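DELTA1-pyrroline-2-carboxylate reductase (Thermococcus litoralis DSM 5473, PDB 6T3E) catalyses the reduction of Delta1-pyrroline-2-carboxylate to L-proline with NADH as a cofactor, probably in L-hydroxyproline metabolism. Local coordinates at residues M78-A89 with G322-K332; P105-L113 with A123-T131. All blocks are in the same frame, centred on the assembly; numbering follows the deposited sequence.

Contact 1 (M78-A89 with G322-K332). With NAI (1,4-dihydronicotinamide adenine dinucleotide), chain F; PRO (proline), chain E.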
loop_
_atom_site.group_PDB
_atom_site.type_symbol
_atom_site.label_atom_id
_atom_site.label_comp_id
_atom_site.label_asym_id
_atom_site.label_seq_id
_atom_site.Cartn_x
_atom_site.Cartn_y
_atom_site.Cartn_z
ATOM N N MET B 78 -3.467 -0.807 -3.309
ATOM C CA MET B 78 -4.505 -1.838 -3.290
ATOM C C MET B 78 -3.897 -3.182 -2.906
ATOM O O MET B 78 -3.587 -4.008 -3.778
ATOM C CB MET B 78 -5.211 -1.943 -4.647
ATOM C CG MET B 78 -5.723 -0.614 -5.207
ATOM S SD MET B 78 -6.369 -0.686 -6.894
ATOM C CE MET B 78 -7.735 -1.833 -6.737
ATOM N N PRO B 79 -3.732 -3.444 -1.616
ATOM C CA PRO B 79 -3.281 -4.763 -1.164
ATOM C C PRO B 79 -4.426 -5.740 -0.923
ATOM O O PRO B 79 -5.567 -5.359 -0.651
ATOM C CB PRO B 79 -2.554 -4.430 0.148
ATOM C CG PRO B 79 -3.278 -3.226 0.678
ATOM C CD PRO B 79 -3.811 -2.464 -0.515
ATOM N N SER B 80 -4.120 -7.028 -1.072
ATOM C CA SER B 80 -5.124 -8.044 -0.778
ATOM C C SER B 80 -4.447 -9.394 -0.609
ATOM O O SER B 80 -3.367 -9.641 -1.151
ATOM C CB SER B 80 -6.211 -8.130 -1.859
ATOM O OG SER B 80 -5.769 -8.850 -2.992
ATOM N N TYR B 81 -5.104 -10.269 0.144
ATOM C CA TYR B 81 -4.608 -11.615 0.373
ATOM C C TYR B 81 -5.751 -12.581 0.130
ATOM O O TYR B 81 -6.787 -12.505 0.797
ATOM C CB TYR B 81 -4.045 -11.767 1.792
ATOM C CG TYR B 81 -3.635 -13.179 2.128
ATOM C CD1 TYR B 81 -3.001 -13.986 1.186
ATOM C CD2 TYR B 81 -3.893 -13.712 3.381
ATOM C CE1 TYR B 81 -2.632 -15.290 1.492
ATOM C CE2 TYR B 81 -3.532 -15.010 3.698
ATOM C CZ TYR B 81 -2.909 -15.798 2.751
ATOM O OH TYR B 81 -2.559 -17.089 3.078
ATOM N N LEU B 82 -5.572 -13.476 -0.832
ATOM C CA LEU B 82 -6.536 -14.537 -1.086
ATOM C C LEU B 82 -5.914 -15.827 -0.578
ATOM O O LEU B 82 -4.951 -16.337 -1.166
ATOM C CB LEU B 82 -6.903 -14.627 -2.566
ATOM C CG LEU B 82 -7.158 -13.301 -3.269
ATOM C CD1 LEU B 82 -7.701 -13.550 -4.659
ATOM C CD2 LEU B 82 -8.109 -12.450 -2.444
ATOM N N GLU B 83 -6.490 -16.358 0.499
ATOM C CA GLU B 83 -5.826 -17.386 1.286
ATOM C C GLU B 83 -5.938 -18.761 0.651
ATOM O O GLU B 83 -4.985 -19.541 0.725
ATOM C CB GLU B 83 -6.393 -17.383 2.705
ATOM C CG GLU B 83 -6.611 -15.954 3.230
ATOM C CD GLU B 83 -7.570 -15.846 4.405
ATOM O OE1 GLU B 83 -8.801 -15.899 4.174
ATOM O OE2 GLU B 83 -7.089 -15.673 5.555
ATOM N N ASP B 84 -7.052 -19.056 -0.019
ATOM C CA ASP B 84 -7.155 -20.316 -0.749
ATOM C C ASP B 84 -6.211 -20.337 -1.946
ATOM O O ASP B 84 -5.460 -21.299 -2.144
ATOM C CB ASP B 84 -8.597 -20.539 -1.202
ATOM C CG ASP B 84 -9.470 -21.078 -0.096
ATOM O OD1 ASP B 84 -8.919 -21.562 0.922
ATOM O OD2 ASP B 84 -10.709 -21.001 -0.240
ATOM N N SER B 85 -6.227 -19.279 -2.752
ATOM C CA SER B 85 -5.328 -19.183 -3.891
ATOM C C SER B 85 -3.901 -18.853 -3.480
ATOM O O SER B 85 -2.990 -18.985 -4.308
ATOM C CB SER B 85 -5.850 -18.138 -4.882
ATOM O OG SER B 85 -6.922 -18.666 -5.647
ATOM N N GLU B 86 -3.689 -18.440 -2.234
ATOM C CA GLU B 86 -2.370 -18.040 -1.747
ATOM C C GLU B 86 -1.763 -16.969 -2.649
ATOM O O GLU B 86 -0.630 -17.075 -3.121
ATOM C CB GLU B 86 -1.444 -19.245 -1.609
ATOM C CG GLU B 86 -1.858 -20.205 -0.521
ATOM C CD GLU B 86 -1.465 -19.742 0.878
ATOM O OE1 GLU B 86 -1.329 -18.514 1.085
ATOM O OE2 GLU B 86 -1.288 -20.616 1.770
ATOM N N ALA B 87 -2.546 -15.926 -2.883
ATOM C CA ALA B 87 -2.143 -14.763 -3.657
ATOM C C ALA B 87 -2.081 -13.585 -2.698
ATOM O O ALA B 87 -3.116 -13.124 -2.208
ATOM C CB ALA B 87 -3.123 -14.493 -4.798
ATOM N N LEU B 88 -0.870 -13.135 -2.392
ATOM C CA LEU B 88 -0.631 -12.019 -1.477
ATOM C C LEU B 88 0.051 -10.926 -2.295
ATOM O O LEU B 88 1.262 -10.999 -2.533
ATOM C CB LEU B 88 0.215 -12.442 -0.270
ATOM C CG LEU B 88 0.577 -11.331 0.729
ATOM C CD1 LEU B 88 -0.678 -10.583 1.283
ATOM C CD2 LEU B 88 1.445 -11.851 1.864
ATOM N N ALA B 89 -0.731 -9.940 -2.756
ATOM C CA ALA B 89 -0.245 -8.955 -3.714
ATOM C C ALA B 89 -0.729 -7.556 -3.375
ATOM O O ALA B 89 -1.812 -7.360 -2.808
ATOM C CB ALA B 89 -0.679 -9.277 -5.143
ATOM N N GLY B 322 -12.836 -0.903 -9.221
ATOM C CA GLY B 322 -11.629 -1.694 -9.048
ATOM C C GLY B 322 -11.550 -2.276 -7.648
ATOM O O GLY B 322 -11.840 -1.603 -6.650
ATOM N N LEU B 323 -11.169 -3.542 -7.567
ATOM C CA LEU B 323 -10.994 -4.222 -6.291
ATOM C C LEU B 323 -9.679 -4.995 -6.322
ATOM O O LEU B 323 -9.336 -5.613 -7.335
ATOM C CB LEU B 323 -12.176 -5.151 -5.988
ATOM C CG LEU B 323 -12.320 -5.596 -4.529
ATOM C CD1 LEU B 323 -12.464 -4.419 -3.573
ATOM C CD2 LEU B 323 -13.482 -6.569 -4.386
ATOM N N ALA B 324 -8.950 -4.970 -5.203
ATOM C CA ALA B 324 -7.589 -5.495 -5.189
ATOM C C ALA B 324 -7.518 -6.993 -5.459
ATOM O O ALA B 324 -6.461 -7.479 -5.881
ATOM C CB ALA B 324 -6.911 -5.181 -3.853
ATOM N N ILE B 325 -8.603 -7.738 -5.225
ATOM C CA ILE B 325 -8.551 -9.183 -5.445
ATOM C C ILE B 325 -8.336 -9.496 -6.914
ATOM O O ILE B 325 -7.762 -10.540 -7.254
ATOM C CB ILE B 325 -9.817 -9.888 -4.929
ATOM C CG1 ILE B 325 -11.055 -9.429 -5.699
ATOM C CG2 ILE B 325 -9.976 -9.680 -3.458
ATOM C CD1 ILE B 325 -12.261 -10.314 -5.456
ATOM N N GLU B 326 -8.821 -8.631 -7.807
ATOM C CA GLU B 326 -8.632 -8.874 -9.230
ATOM C C GLU B 326 -7.164 -8.765 -9.622
ATOM O O GLU B 326 -6.694 -9.512 -10.488
ATOM C CB GLU B 326 -9.499 -7.905 -10.030
ATOM C CG GLU B 326 -10.833 -7.596 -9.353
ATOM C CD GLU B 326 -11.587 -6.433 -9.976
ATOM O OE1 GLU B 326 -10.956 -5.480 -10.478
ATOM O OE2 GLU B 326 -12.831 -6.477 -9.959
ATOM N N ASP B 327 -6.412 -7.879 -8.969
ATOM C CA ASP B 327 -4.984 -7.815 -9.239
ATOM C C ASP B 327 -4.272 -9.045 -8.693
ATOM O O ASP B 327 -3.429 -9.629 -9.382
ATOM C CB ASP B 327 -4.393 -6.534 -8.653
ATOM C CG ASP B 327 -5.194 -5.296 -9.030
ATOM O OD1 ASP B 327 -5.343 -5.023 -10.244
ATOM O OD2 ASP B 327 -5.685 -4.606 -8.104
ATOM N N ALA B 328 -4.629 -9.490 -7.485
ATOM C CA ALA B 328 -3.912 -10.621 -6.898
ATOM C C ALA B 328 -4.164 -11.902 -7.688
ATOM O O ALA B 328 -3.237 -12.675 -7.937
ATOM C CB ALA B 328 -4.291 -10.801 -5.427
ATOM N N ILE B 329 -5.409 -12.153 -8.092
ATOM C CA ILE B 329 -5.690 -13.386 -8.822
ATOM C C ILE B 329 -5.051 -13.343 -10.204
ATOM O O ILE B 329 -4.618 -14.375 -10.734
ATOM C CB ILE B 329 -7.207 -13.661 -8.885
ATOM C CG1 ILE B 329 -7.455 -15.106 -9.316
ATOM C CG2 ILE B 329 -7.908 -12.703 -9.816
ATOM C CD1 ILE B 329 -7.012 -16.109 -8.294
ATOM N N THR B 330 -4.987 -12.162 -10.816
ATOM C CA THR B 330 -4.335 -12.060 -12.115
ATOM C C THR B 330 -2.808 -12.111 -11.994
ATOM O O THR B 330 -2.147 -12.819 -12.766
ATOM C CB THR B 330 -4.816 -10.788 -12.804
ATOM O OG1 THR B 330 -6.236 -10.876 -12.978
ATOM C CG2 THR B 330 -4.162 -10.619 -14.161
ATOM N N ALA B 331 -2.240 -11.445 -10.980
ATOM C CA ALA B 331 -0.793 -11.474 -10.791
ATOM C C ALA B 331 -0.298 -12.876 -10.482
ATOM O O ALA B 331 0.747 -13.294 -10.999
ATOM C CB ALA B 331 -0.388 -10.539 -9.662
ATOM N N LYS B 332 -1.037 -13.630 -9.658
ATOM C CA LYS B 332 -0.587 -14.979 -9.344
ATOM C C LYS B 332 -0.782 -15.900 -10.540
ATOM O O LYS B 332 0.076 -16.740 -10.827
ATOM C CB LYS B 332 -1.334 -15.514 -8.118
ATOM C CG LYS B 332 -0.886 -16.898 -7.616
ATOM C CD LYS B 332 0.230 -16.809 -6.532
ATOM C CE LYS B 332 0.691 -18.198 -6.003
ATOM N NZ LYS B 332 2.175 -18.300 -5.759
HETATM P PA NAI F . -7.575 7.017 -21.059
HETATM O O1A NAI F . -7.150 8.443 -20.825
HETATM O O2A NAI F . -6.483 6.267 -21.796
HETATM O O5B NAI F . -9.016 6.909 -21.848
HETATM C C5B NAI F . -10.014 7.803 -21.371
HETATM C C4B NAI F . -10.972 8.191 -22.581
HETATM O O4B NAI F . -11.998 8.848 -22.150
HETATM C C3B NAI F . -10.221 9.146 -23.536
HETATM O O3B NAI F . -10.185 8.587 -24.771
HETATM C C2B NAI F . -11.054 10.444 -23.490
HETATM O O2B NAI F . -10.965 11.187 -24.804
HETATM C C1B NAI F . -12.258 10.002 -23.258
HETATM N N9A NAI F . -13.124 11.015 -22.720
HETATM C C8A NAI F . -12.792 11.779 -21.675
HETATM N N7A NAI F . -13.808 12.603 -21.443
HETATM C C5A NAI F . -14.771 12.347 -22.344
HETATM C C6A NAI F . -16.008 12.918 -22.525
HETATM N N6A NAI F . -16.706 13.984 -21.832
HETATM N N1A NAI F . -16.804 12.492 -23.504
HETATM C C2A NAI F . -16.385 11.483 -24.307
HETATM N N3A NAI F . -15.166 10.918 -24.125
HETATM C C4A NAI F . -14.358 11.368 -23.132
HETATM O O3 NAI F . -7.818 6.366 -19.547
HETATM P PN NAI F . -8.362 4.811 -19.295
HETATM O O1N NAI F . -7.130 4.029 -18.886
HETATM O O2N NAI F . -9.031 4.259 -20.523
HETATM O O5D NAI F . -9.441 4.822 -18.081
HETATM C C5D NAI F . -10.757 5.087 -18.403
HETATM C C4D NAI F . -11.550 5.279 -17.083
HETATM O O4D NAI F . -11.635 4.155 -16.398
HETATM C C3D NAI F . -10.813 6.270 -16.172
HETATM O O3D NAI F . -11.740 7.097 -15.567
HETATM C C2D NAI F . -10.156 5.397 -15.093
HETATM O O2D NAI F . -9.926 6.251 -13.846
HETATM C C1D NAI F . -11.041 4.448 -14.926
HETATM N N1N NAI F . -10.401 3.220 -14.426
HETATM C C2N NAI F . -11.040 2.406 -13.410
HETATM C C3N NAI F . -10.626 0.917 -13.239
HETATM C C7N NAI F . -11.726 -0.025 -12.679
HETATM O O7N NAI F . -12.792 0.431 -12.490
HETATM N N7N NAI F . -11.429 -1.448 -12.399
HETATM C C4N NAI F . -9.551 0.314 -14.121
HETATM C C5N NAI F . -8.613 1.356 -14.743
HETATM C C6N NAI F . -9.112 2.798 -14.941
HETATM N N PRO E . -8.941 2.913 -10.492
HETATM C CA PRO E . -8.134 1.979 -11.284
HETATM C C PRO E . -7.778 0.680 -10.567
HETATM O O PRO E . -8.414 0.266 -9.586
HETATM C CB PRO E . -6.872 2.790 -11.574
HETATM C CG PRO E . -7.361 4.202 -11.672
HETATM C CD PRO E . -8.573 4.317 -10.761
HETATM O OXT PRO E . -6.825 0.008 -10.963
#
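A324 and A328 put two methyl groups of helix 324-332 down on the hairpin formed by 78-82 and 87-89, whose strand 78-82 the helix axis crosses at -62°. A324 CB rests 3.7 Å from M78 CB, while A328 CB fits among S80, A87 and A89, lying 3.9 Å from A87 CB. Further along, L82 and I325 meet at about a right angle, with L82 CD2 3.5 Å from I325 CG2. At the far end the aliphatic part of K332 runs past A87 CB and the carbonyl of E86, the residue that forms a G1 beta bulge with A87 opposite L82.

Polar contacts are few. S80 turns its hydroxyl up toward the helix, and OG gives a weak hydrogen bond to A324 O at 3.3 Å.

At the ligand end the extended chi2 of M78 (173°) carries SD to 3.5 Å from O of the bound proline. The bend at chi3 (61°) then brings CE 3.7 Å from L323 C. Cut back to an alanine, this position would lose SD and CE, and a gap would probably open between the hairpin, G322 and L323 ahead of the helix, and the proline carboxylate. D327, beside M78 CE, forms salt bridges through OD1 with R134 and K91, the two residues that also hold the proline.

Small alanines thus let helix 324-341 sit close on the mixed sheet, while P79 and L88 on the hairpin's other face pack on Y77 of the second subunit.

Contact 2 (P105-L113 with A123-T131). With NAI (1,4-dihydronicotinamide adenine dinucleotide), chain F.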
loop_
_atom_site.group_PDB
_atom_site.type_symbol
_atom_site.label_atom_id
_atom_site.label_comp_id
_atom_site.label_asym_id
_atom_site.label_seq_id
_atom_site.Cartn_x
_atom_site.Cartn_y
_atom_site.Cartn_z
ATOM N N PRO B 105 0.376 7.284 -20.620
ATOM C CA PRO B 105 -0.988 6.813 -20.356
ATOM C C PRO B 105 -1.544 7.427 -19.083
ATOM O O PRO B 105 -0.799 7.823 -18.180
ATOM C CB PRO B 105 -0.821 5.295 -20.217
ATOM C CG PRO B 105 0.520 4.982 -20.825
ATOM C CD PRO B 105 1.361 6.189 -20.564
ATOM N N SER B 106 -2.874 7.533 -19.026
ATOM C CA SER B 106 -3.494 8.079 -17.819
ATOM C C SER B 106 -3.226 7.183 -16.611
ATOM O O SER B 106 -2.951 7.667 -15.505
ATOM C CB SER B 106 -4.998 8.261 -18.032
ATOM O OG SER B 106 -5.255 9.205 -19.070
ATOM N N VAL B 107 -3.242 5.874 -16.816
ATOM C CA VAL B 107 -3.161 4.912 -15.725
ATOM C C VAL B 107 -1.851 4.145 -15.857
ATOM O O VAL B 107 -1.563 3.556 -16.906
ATOM C CB VAL B 107 -4.381 3.977 -15.717
ATOM C CG1 VAL B 107 -4.160 2.812 -14.794
ATOM C CG2 VAL B 107 -5.612 4.760 -15.288
ATOM N N LEU B 108 -1.040 4.204 -14.804
ATOM C CA LEU B 108 0.227 3.500 -14.701
ATOM C C LEU B 108 0.219 2.695 -13.413
ATOM O O LEU B 108 -0.224 3.192 -12.374
ATOM C CB LEU B 108 1.410 4.501 -14.712
ATOM C CG LEU B 108 1.553 5.417 -15.940
ATOM C CD1 LEU B 108 2.742 6.358 -15.823
ATOM C CD2 LEU B 108 1.682 4.551 -17.217
ATOM N N ALA B 109 0.673 1.444 -13.479
ATOM C CA ALA B 109 0.591 0.569 -12.319
ATOM C C ALA B 109 1.833 -0.312 -12.207
ATOM O O ALA B 109 2.537 -0.581 -13.186
ATOM C CB ALA B 109 -0.671 -0.312 -12.367
ATOM N N SER B 110 2.073 -0.778 -10.979
ATOM C CA SER B 110 3.068 -1.791 -10.664
ATOM C C SER B 110 2.452 -2.746 -9.652
ATOM O O SER B 110 1.686 -2.318 -8.781
ATOM C CB SER B 110 4.342 -1.184 -10.074
ATOM O OG SER B 110 4.789 -0.071 -10.815
ATOM N N ILE B 111 2.792 -4.031 -9.754
ATOM C CA ILE B 111 2.235 -5.064 -8.888
ATOM C C ILE B 111 3.375 -5.814 -8.220
ATOM O O ILE B 111 4.322 -6.232 -8.897
ATOM C CB ILE B 111 1.338 -6.042 -9.663
ATOM C CG1 ILE B 111 0.123 -5.297 -10.225
ATOM C CG2 ILE B 111 0.952 -7.239 -8.758
ATOM C CD1 ILE B 111 -0.901 -6.181 -10.907
ATOM N N LEU B 112 3.278 -5.983 -6.895
ATOM C CA LEU B 112 4.263 -6.706 -6.104
ATOM C C LEU B 112 3.606 -7.948 -5.513
ATOM O O LEU B 112 2.529 -7.866 -4.911
ATOM C CB LEU B 112 4.853 -5.832 -4.986
ATOM C CG LEU B 112 5.978 -6.472 -4.143
ATOM C CD1 LEU B 112 7.357 -6.157 -4.721
ATOM C CD2 LEU B 112 5.937 -6.052 -2.694
ATOM N N LEU B 113 4.242 -9.097 -5.714
ATOM C CA LEU B 113 3.772 -10.375 -5.203
ATOM C C LEU B 113 4.703 -10.813 -4.090
ATOM O O LEU B 113 5.918 -10.915 -4.301
ATOM C CB LEU B 113 3.763 -11.432 -6.306
ATOM C CG LEU B 113 2.698 -12.514 -6.304
ATOM C CD1 LEU B 113 1.359 -11.878 -6.567
ATOM C CD2 LEU B 113 3.033 -13.511 -7.390
ATOM N N ALA B 123 7.972 -11.228 -6.665
ATOM C CA ALA B 123 8.022 -10.693 -8.017
ATOM C C ALA B 123 7.601 -9.230 -8.052
ATOM O O ALA B 123 6.752 -8.783 -7.276
ATOM C CB ALA B 123 7.132 -11.500 -8.973
ATOM N N LEU B 124 8.211 -8.496 -8.977
ATOM C CA LEU B 124 7.758 -7.174 -9.383
ATOM C C LEU B 124 7.364 -7.264 -10.848
ATOM O O LEU B 124 8.192 -7.643 -11.686
ATOM C CB LEU B 124 8.845 -6.122 -9.176
ATOM C CG LEU B 124 8.355 -4.708 -9.507
ATOM C CD1 LEU B 124 7.597 -4.127 -8.329
ATOM C CD2 LEU B 124 9.523 -3.816 -9.903
ATOM N N MET B 125 6.101 -6.936 -11.149
ATOM C CA MET B 125 5.540 -7.054 -12.491
ATOM C C MET B 125 4.946 -5.725 -12.931
ATOM O O MET B 125 4.421 -4.961 -12.115
ATOM C CB MET B 125 4.416 -8.107 -12.585
ATOM C CG MET B 125 4.501 -9.252 -11.619
ATOM S SD MET B 125 3.060 -10.322 -11.776
ATOM C CE MET B 125 1.839 -9.061 -11.845
ATOM N N GLU B 126 5.016 -5.465 -14.237
ATOM C CA GLU B 126 4.331 -4.305 -14.785
ATOM C C GLU B 126 2.829 -4.456 -14.578
ATOM O O GLU B 126 2.243 -5.493 -14.903
ATOM C CB GLU B 126 4.654 -4.138 -16.269
ATOM C CG GLU B 126 4.432 -2.725 -16.770
ATOM C CD GLU B 126 3.113 -2.555 -17.510
ATOM O OE1 GLU B 126 2.275 -3.479 -17.481
ATOM O OE2 GLU B 126 2.921 -1.484 -18.130
ATOM N N GLY B 127 2.200 -3.424 -14.031
ATOM C CA GLY B 127 0.811 -3.586 -13.669
ATOM C C GLY B 127 -0.150 -2.943 -14.631
ATOM O O GLY B 127 -1.344 -3.241 -14.594
ATOM N N THR B 128 0.367 -2.121 -15.546
ATOM C CA THR B 128 -0.505 -1.357 -16.433
ATOM C C THR B 128 -1.343 -2.271 -17.310
ATOM O O THR B 128 -2.555 -2.079 -17.447
ATOM C CB THR B 128 0.320 -0.413 -17.308
ATOM O OG1 THR B 128 1.216 0.349 -16.492
ATOM C CG2 THR B 128 -0.592 0.523 -18.044
ATOM N N PHE B 129 -0.713 -3.277 -17.911
ATOM C CA PHE B 129 -1.433 -4.202 -18.782
ATOM C C PHE B 129 -2.387 -5.079 -17.981
ATOM O O PHE B 129 -3.511 -5.355 -18.425
ATOM C CB PHE B 129 -0.414 -5.029 -19.566
ATOM C CG PHE B 129 -0.984 -6.226 -20.262
ATOM C CD1 PHE B 129 -1.701 -6.090 -21.440
ATOM C CD2 PHE B 129 -0.769 -7.493 -19.755
ATOM C CE1 PHE B 129 -2.203 -7.199 -22.091
ATOM C CE2 PHE B 129 -1.266 -8.604 -20.396
ATOM C CZ PHE B 129 -1.985 -8.457 -21.567
ATOM N N ILE B 130 -1.967 -5.498 -16.784
ATOM C CA ILE B 130 -2.811 -6.328 -15.935
ATOM C C ILE B 130 -4.004 -5.533 -15.435
ATOM O O ILE B 130 -5.103 -6.077 -15.268
ATOM C CB ILE B 130 -1.995 -6.915 -14.779
ATOM C CG1 ILE B 130 -1.250 -8.149 -15.271
ATOM C CG2 ILE B 130 -2.904 -7.252 -13.592
ATOM C CD1 ILE B 130 0.073 -8.295 -14.646
ATOM N N THR B 131 -3.804 -4.246 -15.154
ATOM C CA THR B 131 -4.923 -3.419 -14.728
ATOM C C THR B 131 -6.014 -3.391 -15.792
ATOM O O THR B 131 -7.187 -3.650 -15.501
ATOM C CB THR B 131 -4.439 -1.994 -14.455
ATOM O OG1 THR B 131 -3.487 -1.994 -13.384
ATOM C CG2 THR B 131 -5.619 -1.072 -14.110
HETATM P PA NAI F . -7.575 7.017 -21.059
HETATM O O1A NAI F . -7.150 8.443 -20.825
HETATM O O2A NAI F . -6.483 6.267 -21.796
HETATM O O5B NAI F . -9.016 6.909 -21.848
HETATM C C5B NAI F . -10.014 7.803 -21.371
HETATM C C4B NAI F . -10.972 8.191 -22.581
HETATM O O4B NAI F . -11.998 8.848 -22.150
HETATM C C3B NAI F . -10.221 9.146 -23.536
HETATM O O3B NAI F . -10.185 8.587 -24.771
HETATM C C2B NAI F . -11.054 10.444 -23.490
HETATM O O2B NAI F . -10.965 11.187 -24.804
HETATM C C1B NAI F . -12.258 10.002 -23.258
HETATM N N9A NAI F . -13.124 11.015 -22.720
HETATM C C8A NAI F . -12.792 11.779 -21.675
HETATM N N7A NAI F . -13.808 12.603 -21.443
HETATM C C5A NAI F . -14.771 12.347 -22.344
HETATM C C6A NAI F . -16.008 12.918 -22.525
HETATM N N6A NAI F . -16.706 13.984 -21.832
HETATM N N1A NAI F . -16.804 12.492 -23.504
HETATM C C2A NAI F . -16.385 11.483 -24.307
HETATM N N3A NAI F . -15.166 10.918 -24.125
HETATM C C4A NAI F . -14.358 11.368 -23.132
HETATM O O3 NAI F . -7.818 6.366 -19.547
HETATM P PN NAI F . -8.362 4.811 -19.295
HETATM O O1N NAI F . -7.130 4.029 -18.886
HETATM O O2N NAI F . -9.031 4.259 -20.523
HETATM O O5D NAI F . -9.441 4.822 -18.081
HETATM C C5D NAI F . -10.757 5.087 -18.403
HETATM C C4D NAI F . -11.550 5.279 -17.083
HETATM O O4D NAI F . -11.635 4.155 -16.398
HETATM C C3D NAI F . -10.813 6.270 -16.172
HETATM O O3D NAI F . -11.740 7.097 -15.567
HETATM C C2D NAI F . -10.156 5.397 -15.093
HETATM O O2D NAI F . -9.926 6.251 -13.846
HETATM C C1D NAI F . -11.041 4.448 -14.926
HETATM N N1N NAI F . -10.401 3.220 -14.426
HETATM C C2N NAI F . -11.040 2.406 -13.410
HETATM C C3N NAI F . -10.626 0.917 -13.239
HETATM C C7N NAI F . -11.726 -0.025 -12.679
HETATM O O7N NAI F . -12.792 0.431 -12.490
HETATM N N7N NAI F . -11.429 -1.448 -12.399
HETATM C C4N NAI F . -9.551 0.314 -14.121
HETATM C C5N NAI F . -8.613 1.356 -14.743
HETATM C C6N NAI F . -9.112 2.798 -14.941
#
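I111 and M125 face each other as an antiparallel hydrogen-bonded pair, and their side chains lie on the same face of the hairpin. M125 bends at chi3 (-45°), which turns its CE back to within 3.7 Å of I111 CG2. The other end of the isoleucine, CD1, reaches I130 CG2 at 3.5 Å on the first turn of the helix. On the opposite face L112 and L124 touch through their CD1 methyls.

Between these two faces runs the backbone ladder: I111 N to M125 O is 3.0 Å and nearly straight at 167°, and L113 pairs likewise with A123. Past E126 the pattern changes. G127 N still bonds to A109 O, but from above the carbonyl plane, and A109 N turns to T128 OG1 at 3.3 Å.

Further out, E126 OE1 caps the new helix by accepting from F129 N, and G127 O takes both N and OG1 of T131. K91 NZ also bonds T131 OG1. With OG1 held there at chi1 -63°, T131 CG2 lies 3.9 Å from C5N of the nicotinamide, while S106 OG bonds to NADH O1A at 2.7 Å. This is a beta hairpin running directly into a capped helix, with cofactor contacts from both segments.

Both contacts are buried and draw on one mixed sheet, in which strands 87-95 and 107-114 are neighbours. Contact 1 is long-range, laying a helix from late in the chain across a hairpin; contact 2 is local, joining hairpin strands and the helix that follows. A helix lying on a sheet leaves contact 1 to side-chain packing with one weak cross-bond, whereas the paired strands of contact 2 add apolar packing to a backbone ladder. They meet directly: helix 324-341 touches strand 121-126 through A331 and M125 and the following helix through T330 and I130. Each reaches the second subunit and the ligands, contact 1 at the proline carboxylate and nicotinamide amide, contact 2 at the nicotinamide ring and a phosphate oxygen.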